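Local coordinates for putative thiol-disulfide isomerase or thioredoxin (PDB 3L9V), which probably catalyses thiol-disulfide exchange as a DsbA-like oxidoreductase of thioredoxin fold, in the manner of enzymes that introduce disulfides into other proteins, at residues E4-T9 with R154-N159; V53-S58 with V131-R136; K85-A90 with D101-V106. All coordinates share one frame; numbering follows the deposited sequence. Where two conformers were deposited one is given.

Contact 1: E4-T9 with R154-N159; sequences EWESIT and RYHINN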
loop_
_atom_site.group_PDB
_atom_site.type_symbol
_atom_site.label_atom_id
_atom_site.label_comp_id
_atom_site.label_asym_id
_atom_site.label_seq_id
_atom_site.Cartn_x
_atom_site.Cartn_y
_atom_site.Cartn_z
ATOM N N GLU A 4 9.243 6.743 16.822
ATOM C CA GLU A 4 8.716 5.553 17.518
ATOM C C GLU A 4 8.115 4.409 16.678
ATOM O O GLU A 4 7.603 4.602 15.581
ATOM C CB GLU A 4 7.769 5.980 18.634
ATOM C CG GLU A 4 7.047 4.913 19.418
ATOM C CD GLU A 4 7.115 5.222 20.913
ATOM O OE1 GLU A 4 8.114 5.849 21.334
ATOM O OE2 GLU A 4 6.182 4.857 21.663
ATOM N N TRP A 5 8.187 3.214 17.255
ATOM C CA TRP A 5 7.988 1.952 16.558
ATOM C C TRP A 5 7.872 0.878 17.640
ATOM O O TRP A 5 8.305 1.083 18.779
ATOM C CB TRP A 5 9.182 1.649 15.622
ATOM C CG TRP A 5 10.556 1.637 16.331
ATOM C CD1 TRP A 5 11.447 2.679 16.447
ATOM C CD2 TRP A 5 11.149 0.533 17.029
ATOM N NE1 TRP A 5 12.550 2.282 17.172
ATOM C CE2 TRP A 5 12.390 0.968 17.534
ATOM C CE3 TRP A 5 10.740 -0.782 17.281
ATOM C CZ2 TRP A 5 13.225 0.140 18.278
ATOM C CZ3 TRP A 5 11.582 -1.614 18.009
ATOM C CH2 TRP A 5 12.811 -1.146 18.500
ATOM N N GLU A 6 7.279 -0.256 17.290
ATOM C CA GLU A 6 7.115 -1.357 18.224
ATOM C C GLU A 6 7.449 -2.636 17.476
ATOM O O GLU A 6 7.157 -2.751 16.284
ATOM C CB GLU A 6 5.671 -1.416 18.748
ATOM C CG GLU A 6 4.629 -1.450 17.626
ATOM C CD GLU A 6 3.187 -1.421 18.127
ATOM O OE1 GLU A 6 2.286 -1.784 17.342
ATOM O OE2 GLU A 6 2.952 -1.039 19.296
ATOM N N SER A 7 8.101 -3.572 18.164
ATOM C CA SER A 7 8.365 -4.889 17.611
ATOM C C SER A 7 7.042 -5.593 17.457
ATOM O O SER A 7 6.225 -5.551 18.363
ATOM C CB SER A 7 9.206 -5.716 18.583
ATOM O OG SER A 7 10.498 -5.172 18.743
ATOM N N ILE A 8 6.827 -6.263 16.332
ATOM C CA ILE A 8 5.661 -7.119 16.244
ATOM C C ILE A 8 6.000 -8.545 16.678
ATOM O O ILE A 8 7.130 -9.018 16.521
ATOM C CB ILE A 8 5.009 -7.123 14.834
ATOM C CG1 ILE A 8 5.960 -7.742 13.804
ATOM C CG2 ILE A 8 4.561 -5.705 14.461
ATOM C CD1 ILE A 8 5.314 -8.051 12.484
ATOM N N THR A 9 5.000 -9.218 17.225
ATOM C CA THR A 9 5.155 -10.599 17.640
ATOM C C THR A 9 3.955 -11.393 17.152
ATOM O O THR A 9 2.821 -11.050 17.460
ATOM C CB THR A 9 5.226 -10.712 19.172
ATOM O OG1 THR A 9 4.083 -10.066 19.739
ATOM C CG2 THR A 9 6.485 -10.043 19.706
ATOM N N ARG A 154 9.677 -7.039 11.285
ATOM C CA ARG A 154 9.672 -7.021 12.753
ATOM C C ARG A 154 9.251 -5.725 13.445
ATOM O O ARG A 154 8.835 -5.763 14.595
ATOM C CB ARG A 154 10.998 -7.524 13.342
ATOM C CG ARG A 154 12.198 -7.436 12.417
ATOM C CD ARG A 154 13.464 -7.842 13.163
ATOM N NE ARG A 154 14.674 -7.730 12.355
ATOM C CZ ARG A 154 15.902 -7.730 12.867
ATOM N NH1 ARG A 154 16.064 -7.827 14.176
ATOM N NH2 ARG A 154 16.967 -7.629 12.081
ATOM N N TYR A 155 9.356 -4.589 12.770
ATOM C CA TYR A 155 9.064 -3.307 13.422
ATOM C C TYR A 155 7.870 -2.640 12.762
ATOM O O TYR A 155 7.849 -2.482 11.538
ATOM C CB TYR A 155 10.272 -2.365 13.356
ATOM C CG TYR A 155 11.586 -2.994 13.768
ATOM C CD1 TYR A 155 11.814 -3.391 15.087
ATOM C CD2 TYR A 155 12.608 -3.172 12.846
ATOM C CE1 TYR A 155 13.030 -3.963 15.468
ATOM C CE2 TYR A 155 13.820 -3.744 13.213
ATOM C CZ TYR A 155 14.019 -4.138 14.525
ATOM O OH TYR A 155 15.211 -4.704 14.885
ATOM N N HIS A 156 6.874 -2.292 13.571
ATOM C CA HIS A 156 5.712 -1.521 13.127
ATOM C C HIS A 156 5.929 -0.048 13.470
ATOM O O HIS A 156 6.113 0.300 14.627
ATOM C CB HIS A 156 4.430 -2.034 13.789
ATOM C CG HIS A 156 3.209 -1.227 13.454
ATOM N ND1 HIS A 156 2.287 -0.840 14.410
ATOM C CD2 HIS A 156 2.754 -0.733 12.282
ATOM C CE1 HIS A 156 1.318 -0.155 13.835
ATOM N NE2 HIS A 156 1.582 -0.063 12.540
ATOM N N ILE A 157 5.946 0.810 12.464
ATOM C CA ILE A 157 6.159 2.225 12.718
ATOM C C ILE A 157 4.918 2.789 13.420
ATOM O O ILE A 157 3.801 2.463 13.055
ATOM C CB ILE A 157 6.499 3.002 11.426
ATOM C CG1 ILE A 157 7.740 2.391 10.737
ATOM C CG2 ILE A 157 6.670 4.509 11.732
ATOM C CD1 ILE A 157 9.097 2.574 11.523
ATOM N N ASN A 158 5.119 3.613 14.450
ATOM C CA ASN A 158 3.987 4.247 15.120
ATOM C C ASN A 158 3.653 5.604 14.476
ATOM O O ASN A 158 4.280 6.604 14.800
ATOM C CB ASN A 158 4.280 4.428 16.625
ATOM C CG ASN A 158 3.094 5.014 17.384
ATOM O OD1 ASN A 158 2.113 5.421 16.782
ATOM N ND2 ASN A 158 3.186 5.054 18.709
ATOM N N ASN A 159 2.677 5.649 13.569
ATOM C CA ASN A 159 2.376 6.905 12.858
ATOM C C ASN A 159 2.098 8.044 13.853
ATOM O O ASN A 159 2.333 9.220 13.584
ATOM C CB ASN A 159 1.126 6.755 11.986
ATOM C CG ASN A 159 1.240 5.623 10.947
ATOM O OD1 ASN A 159 2.326 5.294 10.482
ATOM N ND2 ASN A 159 0.105 5.035 10.593
#

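Contact 2: V53-S58 with V131-R136; sequences VKYHVS and VALQER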
loop_
_atom_site.group_PDB
_atom_site.type_symbol
_atom_site.label_atom_id
_atom_site.label_comp_id
_atom_site.label_asym_id
_atom_site.label_seq_id
_atom_site.Cartn_x
_atom_site.Cartn_y
_atom_site.Cartn_z
ATOM N N VAL A 53 7.110 -3.049 -0.546
ATOM C CA VAL A 53 5.919 -3.626 -1.141
ATOM C C VAL A 53 4.677 -3.094 -0.430
ATOM O O VAL A 53 4.679 -2.960 0.796
ATOM C CB VAL A 53 5.950 -5.159 -1.017
ATOM C CG1 VAL A 53 4.789 -5.762 -1.744
ATOM C CG2 VAL A 53 7.271 -5.700 -1.586
ATOM N N LYS A 54 3.621 -2.803 -1.196
ATOM C CA LYS A 54 2.370 -2.325 -0.627
ATOM C C LYS A 54 1.241 -3.308 -0.828
ATOM O O LYS A 54 1.038 -3.884 -1.914
ATOM C CB LYS A 54 1.976 -0.943 -1.208
ATOM C CG LYS A 54 3.055 0.091 -1.067
ATOM C CD LYS A 54 2.549 1.474 -1.460
ATOM C CE LYS A 54 1.481 1.957 -0.505
ATOM N NZ LYS A 54 1.064 3.377 -0.726
ATOM N N TYR A 55 0.483 -3.476 0.231
ATOM C CA TYR A 55 -0.638 -4.357 0.217
ATOM C C TYR A 55 -1.874 -3.584 0.590
ATOM O O TYR A 55 -1.862 -2.833 1.561
ATOM C CB TYR A 55 -0.452 -5.466 1.247
ATOM C CG TYR A 55 0.779 -6.321 1.039
ATOM C CD1 TYR A 55 1.017 -6.953 -0.177
ATOM C CD2 TYR A 55 1.667 -6.549 2.086
ATOM C CE1 TYR A 55 2.130 -7.773 -0.354
ATOM C CE2 TYR A 55 2.783 -7.367 1.923
ATOM C CZ TYR A 55 3.004 -7.974 0.705
ATOM O OH TYR A 55 4.106 -8.764 0.546
ATOM N N HIS A 56 -2.950 -3.835 -0.147
ATOM C CA HIS A 56 -4.238 -3.191 0.086
ATOM C C HIS A 56 -5.083 -3.938 1.113
ATOM O O HIS A 56 -5.046 -5.173 1.191
ATOM C CB HIS A 56 -5.013 -3.037 -1.232
ATOM C CG HIS A 56 -6.082 -2.004 -1.160
ATOM N ND1 HIS A 56 -7.412 -2.302 -0.905
ATOM C CD2 HIS A 56 -6.029 -0.650 -1.255
ATOM C CE1 HIS A 56 -8.109 -1.192 -0.852
ATOM N NE2 HIS A 56 -7.302 -0.170 -1.074
ATOM N N VAL A 57 -5.835 -3.191 1.915
ATOM C CA VAL A 57 -6.658 -3.790 2.951
ATOM C C VAL A 57 -8.124 -3.606 2.585
ATOM O O VAL A 57 -8.522 -2.569 2.053
ATOM C CB VAL A 57 -6.369 -3.221 4.372
ATOM C CG1 VAL A 57 -4.849 -3.125 4.628
ATOM C CG2 VAL A 57 -7.034 -1.893 4.573
ATOM N N SER A 58 -8.914 -4.629 2.877
ATOM C CA SER A 58 -10.269 -4.755 2.367
ATOM C C SER A 58 -11.282 -4.219 3.342
ATOM O O SER A 58 -12.398 -3.904 2.948
ATOM C CB SER A 58 -10.576 -6.227 2.080
ATOM O OG SER A 58 -9.656 -6.708 1.128
ATOM N N VAL A 131 -4.788 -12.037 -3.870
ATOM C CA VAL A 131 -5.804 -11.635 -2.912
ATOM C C VAL A 131 -5.606 -12.460 -1.642
ATOM O O VAL A 131 -5.608 -11.921 -0.528
ATOM C CB VAL A 131 -7.239 -11.827 -3.462
ATOM C CG1 VAL A 131 -8.256 -11.525 -2.407
ATOM C CG2 VAL A 131 -7.505 -10.931 -4.704
ATOM N N ALA A 132 -5.404 -13.770 -1.806
ATOM C CA ALA A 132 -5.152 -14.619 -0.646
ATOM C C ALA A 132 -3.961 -14.092 0.125
ATOM O O ALA A 132 -4.013 -13.960 1.343
ATOM C CB ALA A 132 -4.899 -16.052 -1.063
ATOM N N LEU A 133 -2.879 -13.795 -0.583
ATOM C CA LEU A 133 -1.679 -13.330 0.089
ATOM C C LEU A 133 -1.943 -12.051 0.906
ATOM O O LEU A 133 -1.490 -11.937 2.056
ATOM C CB LEU A 133 -0.558 -13.087 -0.910
ATOM C CG LEU A 133 0.711 -12.515 -0.269
ATOM C CD1 LEU A 133 1.425 -13.558 0.610
ATOM C CD2 LEU A 133 1.650 -11.952 -1.319
ATOM N N GLN A 134 -2.670 -11.094 0.323
ATOM C CA GLN A 134 -2.911 -9.820 1.018
ATOM C C GLN A 134 -3.696 -10.023 2.297
ATOM O O GLN A 134 -3.407 -9.398 3.338
ATOM C CB GLN A 134 -3.598 -8.798 0.108
ATOM C CG GLN A 134 -2.682 -8.296 -1.034
ATOM C CD GLN A 134 -3.422 -7.347 -1.974
ATOM O OE1 GLN A 134 -3.380 -6.127 -1.796
ATOM N NE2 GLN A 134 -4.107 -7.910 -2.977
ATOM N N GLU A 135 -4.681 -10.911 2.227
ATOM C CA GLU A 135 -5.520 -11.171 3.377
ATOM C C GLU A 135 -4.757 -12.010 4.411
ATOM O O GLU A 135 -4.935 -11.827 5.613
ATOM C CB GLU A 135 -6.820 -11.853 2.958
ATOM C CG GLU A 135 -7.651 -11.063 1.931
ATOM C CD GLU A 135 -8.305 -9.790 2.506
ATOM O OE1 GLU A 135 -8.047 -9.452 3.682
ATOM O OE2 GLU A 135 -9.079 -9.124 1.770
ATOM N N ARG A 136 -3.898 -12.915 3.941
ATOM C CA ARG A 136 -3.075 -13.723 4.836
ATOM C C ARG A 136 -2.110 -12.814 5.607
ATOM O O ARG A 136 -2.036 -12.858 6.837
ATOM C CB ARG A 136 -2.299 -14.790 4.039
ATOM C CG ARG A 136 -1.289 -15.586 4.853
ATOM C CD ARG A 136 -0.980 -16.958 4.207
ATOM N NE ARG A 136 -0.193 -16.845 2.984
ATOM C CZ ARG A 136 -0.693 -16.927 1.751
ATOM N NH1 ARG A 136 -1.993 -17.121 1.550
ATOM N NH2 ARG A 136 0.114 -16.807 0.711
HETATM O O HOH W 1 -4.599 -6.770 3.424
HETATM O O HOH W 2 -7.451 -6.853 4.024
#

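Contact 3: K85-A90 with D101-V106; sequences KAFFTA and DDVRRV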
loop_
_atom_site.group_PDB
_atom_site.type_symbol
_atom_site.label_atom_id
_atom_site.label_comp_id
_atom_site.label_asym_id
_atom_site.label_seq_id
_atom_site.Cartn_x
_atom_site.Cartn_y
_atom_site.Cartn_z
ATOM N N LYS A 85 -1.573 5.734 -8.405
ATOM C CA LYS A 85 -1.869 7.094 -8.796
ATOM C C LYS A 85 -3.299 7.193 -9.310
ATOM O O LYS A 85 -4.039 8.097 -8.929
ATOM C CB LYS A 85 -0.880 7.538 -9.875
ATOM C CG LYS A 85 -0.817 9.042 -10.051
ATOM C CD LYS A 85 0.413 9.488 -10.832
ATOM N NZ LYS A 85 1.421 11.461 -12.033
ATOM N N ALA A 86 -3.703 6.240 -10.149
ATOM C CA ALA A 86 -5.054 6.280 -10.722
ATOM C C ALA A 86 -6.187 6.150 -9.691
ATOM O O ALA A 86 -7.182 6.886 -9.761
ATOM C CB ALA A 86 -5.211 5.230 -11.821
ATOM N N PHE A 87 -6.049 5.224 -8.739
ATOM C CA PHE A 87 -7.110 5.012 -7.760
ATOM C C PHE A 87 -7.190 6.105 -6.675
ATOM O O PHE A 87 -8.271 6.380 -6.146
ATOM C CB PHE A 87 -7.022 3.623 -7.142
ATOM C CG PHE A 87 -7.613 2.531 -8.013
ATOM C CD1 PHE A 87 -8.926 2.590 -8.431
ATOM C CD2 PHE A 87 -6.859 1.441 -8.382
ATOM C CE1 PHE A 87 -9.471 1.577 -9.214
ATOM C CE2 PHE A 87 -7.392 0.437 -9.178
ATOM C CZ PHE A 87 -8.690 0.507 -9.599
ATOM N N PHE A 88 -6.055 6.716 -6.338
ATOM C CA PHE A 88 -6.092 7.825 -5.397
ATOM C C PHE A 88 -6.699 9.067 -6.052
ATOM O O PHE A 88 -7.462 9.782 -5.438
ATOM C CB PHE A 88 -4.704 8.116 -4.837
ATOM C CG PHE A 88 -4.366 7.279 -3.616
ATOM C CD1 PHE A 88 -5.259 7.175 -2.582
ATOM C CD2 PHE A 88 -3.139 6.627 -3.515
ATOM C CE1 PHE A 88 -4.946 6.411 -1.448
ATOM C CE2 PHE A 88 -2.825 5.867 -2.401
ATOM C CZ PHE A 88 -3.726 5.757 -1.374
ATOM N N THR A 89 -6.352 9.310 -7.309
ATOM C CA THR A 89 -6.990 10.378 -8.071
ATOM C C THR A 89 -8.484 10.133 -8.167
ATOM O O THR A 89 -9.285 11.001 -7.813
ATOM C CB THR A 89 -6.390 10.474 -9.467
ATOM O OG1 THR A 89 -4.992 10.705 -9.328
ATOM C CG2 THR A 89 -7.024 11.625 -10.259
ATOM N N ALA A 90 -8.863 8.927 -8.584
ATOM C CA ALA A 90 -10.277 8.615 -8.775
ATOM C C ALA A 90 -11.082 8.766 -7.499
ATOM O O ALA A 90 -12.221 9.239 -7.528
ATOM C CB ALA A 90 -10.463 7.220 -9.352
ATOM N N ASP A 101 -18.057 -1.233 -11.219
ATOM C CA ASP A 101 -17.743 -0.807 -12.588
ATOM C C ASP A 101 -16.742 0.355 -12.606
ATOM O O ASP A 101 -15.914 0.471 -13.509
ATOM C CB ASP A 101 -19.009 -0.382 -13.361
ATOM C CG ASP A 101 -19.974 -1.539 -13.634
ATOM O OD1 ASP A 101 -21.049 -1.285 -14.226
ATOM O OD2 ASP A 101 -19.671 -2.693 -13.275
ATOM N N ASP A 102 -16.842 1.252 -11.632
ATOM C CA ASP A 102 -15.878 2.335 -11.544
ATOM C C ASP A 102 -14.464 1.752 -11.404
ATOM O O ASP A 102 -13.535 2.211 -12.060
ATOM C CB ASP A 102 -16.177 3.213 -10.326
ATOM C CG ASP A 102 -17.338 4.166 -10.553
ATOM O OD1 ASP A 102 -17.501 4.657 -11.687
ATOM O OD2 ASP A 102 -18.068 4.448 -9.580
ATOM N N VAL A 103 -14.314 0.762 -10.518
ATOM C CA VAL A 103 -12.993 0.158 -10.246
ATOM C C VAL A 103 -12.361 -0.347 -11.540
ATOM O O VAL A 103 -11.232 -0.001 -11.857
ATOM C CB VAL A 103 -13.099 -1.004 -9.241
ATOM C CG1 VAL A 103 -11.765 -1.748 -9.110
ATOM C CG2 VAL A 103 -13.547 -0.462 -7.897
ATOM N N ARG A 104 -13.118 -1.137 -12.295
ATOM C CA ARG A 104 -12.633 -1.682 -13.562
ATOM C C ARG A 104 -12.332 -0.585 -14.583
ATOM O O ARG A 104 -11.354 -0.643 -15.327
ATOM C CB ARG A 104 -13.652 -2.683 -14.142
ATOM C CG ARG A 104 -13.454 -2.974 -15.651
ATOM C CD ARG A 104 -14.391 -4.055 -16.129
ATOM N NE ARG A 104 -15.764 -3.581 -16.059
ATOM C CZ ARG A 104 -16.821 -4.370 -15.986
ATOM N NH1 ARG A 104 -16.667 -5.690 -15.996
ATOM N NH2 ARG A 104 -18.030 -3.830 -15.898
ATOM N N ARG A 105 -13.198 0.415 -14.630
ATOM C CA ARG A 105 -13.026 1.519 -15.564
ATOM C C ARG A 105 -11.723 2.269 -15.294
ATOM O O ARG A 105 -10.938 2.522 -16.210
ATOM C CB ARG A 105 -14.257 2.446 -15.506
ATOM C CG ARG A 105 -14.261 3.579 -16.508
ATOM C CD ARG A 105 -15.518 4.443 -16.346
ATOM N NE ARG A 105 -15.809 4.777 -14.948
ATOM C CZ ARG A 105 -15.163 5.704 -14.242
ATOM N NH1 ARG A 105 -14.172 6.402 -14.785
ATOM N NH2 ARG A 105 -15.500 5.926 -12.981
ATOM N N VAL A 106 -11.464 2.602 -14.031
ATOM C CA VAL A 106 -10.218 3.295 -13.710
ATOM C C VAL A 106 -8.997 2.385 -13.983
ATOM O O VAL A 106 -7.943 2.863 -14.392
ATOM C CB VAL A 106 -10.187 3.755 -12.229
ATOM C CG1 VAL A 106 -8.781 4.192 -11.841
ATOM C CG2 VAL A 106 -11.225 4.870 -11.968
#

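Contact 1: E4-T9 with R154-N159
The rings of W5 and Y155 meet edge to face: the edge of the tyrosine is turned toward the face of the indole six-membered ring, the planes stand 73° apart and the centroids 4.9 Å. The touching atoms are CZ3 of W5 and CD1 of Y155, 3.4 Å from each other. S7 OG lies at the edge of both rings, and CG of R154 lies over one face of the tyrosine, toward its rim. The pair decorates an antiparallel ladder in which strand 5-7 is one of the two outermost strands of the DsbA-like thioredoxin sheet. W5 with I157 and S7 with Y155 are the non-hydrogen-bonded pairs and share a face; I157 on that face packs on helix 167-182. E6 and H156, between them, form the hydrogen-bonded pair, with E6 N to H156 O at 3.0 Å and H156 N to E6 O at 2.8 Å. Two more backbone bonds extend the pairing, N158 N to E4 O and I8 N to R154 O.

On the other face the two side chains of the central pair lie alongside each other, pointing the same way. With E6 CG between the backbone N and the carbonyl carbon (chi1 53°), CG lies beside H156 CB, and the extended chain beyond it brings the carboxylate to the imidazole. R144 forms a salt bridge to E6 OE1, while Y150 stacks on the imidazole; CG2 of I8 touches H156 CB, 3.7 Å away. H156 ND1 donates to E6 OE1 at 3.1 Å, a nearly straight bond that keeps to the imidazole plane but reaches the oxygen from above the carboxylate plane.

Contact 2: V53-S58 with V131-R136
E135 OE2 and S58 OG form the shortest polar bond of this contact, 2.6 Å, with the hydroxyl donating to the syn side of the carboxylate, somewhat out of its plane. The serine oxygen is gripped again by T68 OG1 of helix 64-77. The other carboxylate oxygen, E135 OE1, accepts from a water at 2.7 Å, and the same water receives the S58 backbone N-H, so that one carboxylate holds the side chain of S58 directly and its main chain through water. The E135 chain bends at chi2 (-71°), which places CD so that the carboxylate faces S58.

One residue earlier, Q134 bonds to the backbone just after Y55. Its OE1 takes the H56 N-H at 2.9 Å, with the donor in the plane of the amide carbonyl, and its NE2 is bonded to T68 O, which fixes the rotation of the amide. A second water donates to both H56 O and Q134 O, tying main chain to main chain. Apolar contact completes the interface: Q134 CG lies 4.0 Å from Y55 CD1, and L133 CD2 lies 4.3 Å from Y55 CE1.

Here segment 131-136 of helix 125-140 runs at 91° to strand residues 53-56, packing on an outermost strand of the thioredoxin sheet. H56 turns its ring elsewhere, its NE2 bonded to F24 N, near C26 and C29 of what is probably the thioredoxin-type CxxC. The chemistry implies that a helix carboxamide and carboxylate, with two waters, take up several polar groups of H56 and S58, while T68 joins helix 64-77 to the same network.

Contact 3: K85-A90 with D101-V106
V106 and F87 cross at a slant, and the valine branch CG1 sits over one face of the phenyl ring. The CH-pi geometry is sound: CG1 of V106 is 4.1 Å from the centroid of the F87 ring and 28° off its normal. CG1 is anti to the backbone N (chi1 168°), which sets it over the ring and beside A86, while the other branch, CG2, meets A90. CG1 touches A86 CB at 3.7 Å, whereas CG2 presses against A90 CB at 3.6 Å. A86 and A90, one helical turn apart, thus receive V106 between them, and their CB atoms both point toward helix 100-111.

V103, nearly a turn earlier on the second helix, meets the same ring in another way. Its side chain runs at about a right angle to that of F87, and CG1 of V103 lies 3.8 Å from CZ of F87. The backbone O of V103 comes to the ring edge, near its plane, at 3.4 Å from CZ. The ring thus meets V106 CG1 over a face, V103 O at an edge, and V103 CG1 at CZ. F87 continues inward to L67 and A70 of helix 64-77 and to F24, and V103 reaches L67 and A70 as well.

Some polar pairs stay within one helix. R105 NH2 makes a nearly straight hydrogen bond, part of a salt bridge, to D102 OD1, while T89 OG1 and T89 N reach K85 O from opposite faces of its plane.

The axes of the two short segments come within 10.5 Å, their directions at 134°. Alanine and valine contacts beside an aromatic ring join two consecutive helices in the helical domain that DsbA-like proteins carry inserted in their thioredoxin fold.

Along the chain the contacts lie one within the next: contact 1 joins the N-terminal strand to strand 155-157, contact 2 falls within that span, and contact 3 lies within the span of contact 2. Contacts 1 and 2 involve the two outermost strands of the same five-stranded sheet, 5-7 and 52-56, and their centres are 19 Å apart. Contact 3 belongs to the helices inserted between the halves of the thioredoxin fold; its centre is 18 Å from that of contact 2 and 31 Å from that of contact 1, across the centre of the chain. Helix 64-77 borders both contacts 2 and 3, so contact 2 sits where sheet and helical domain meet.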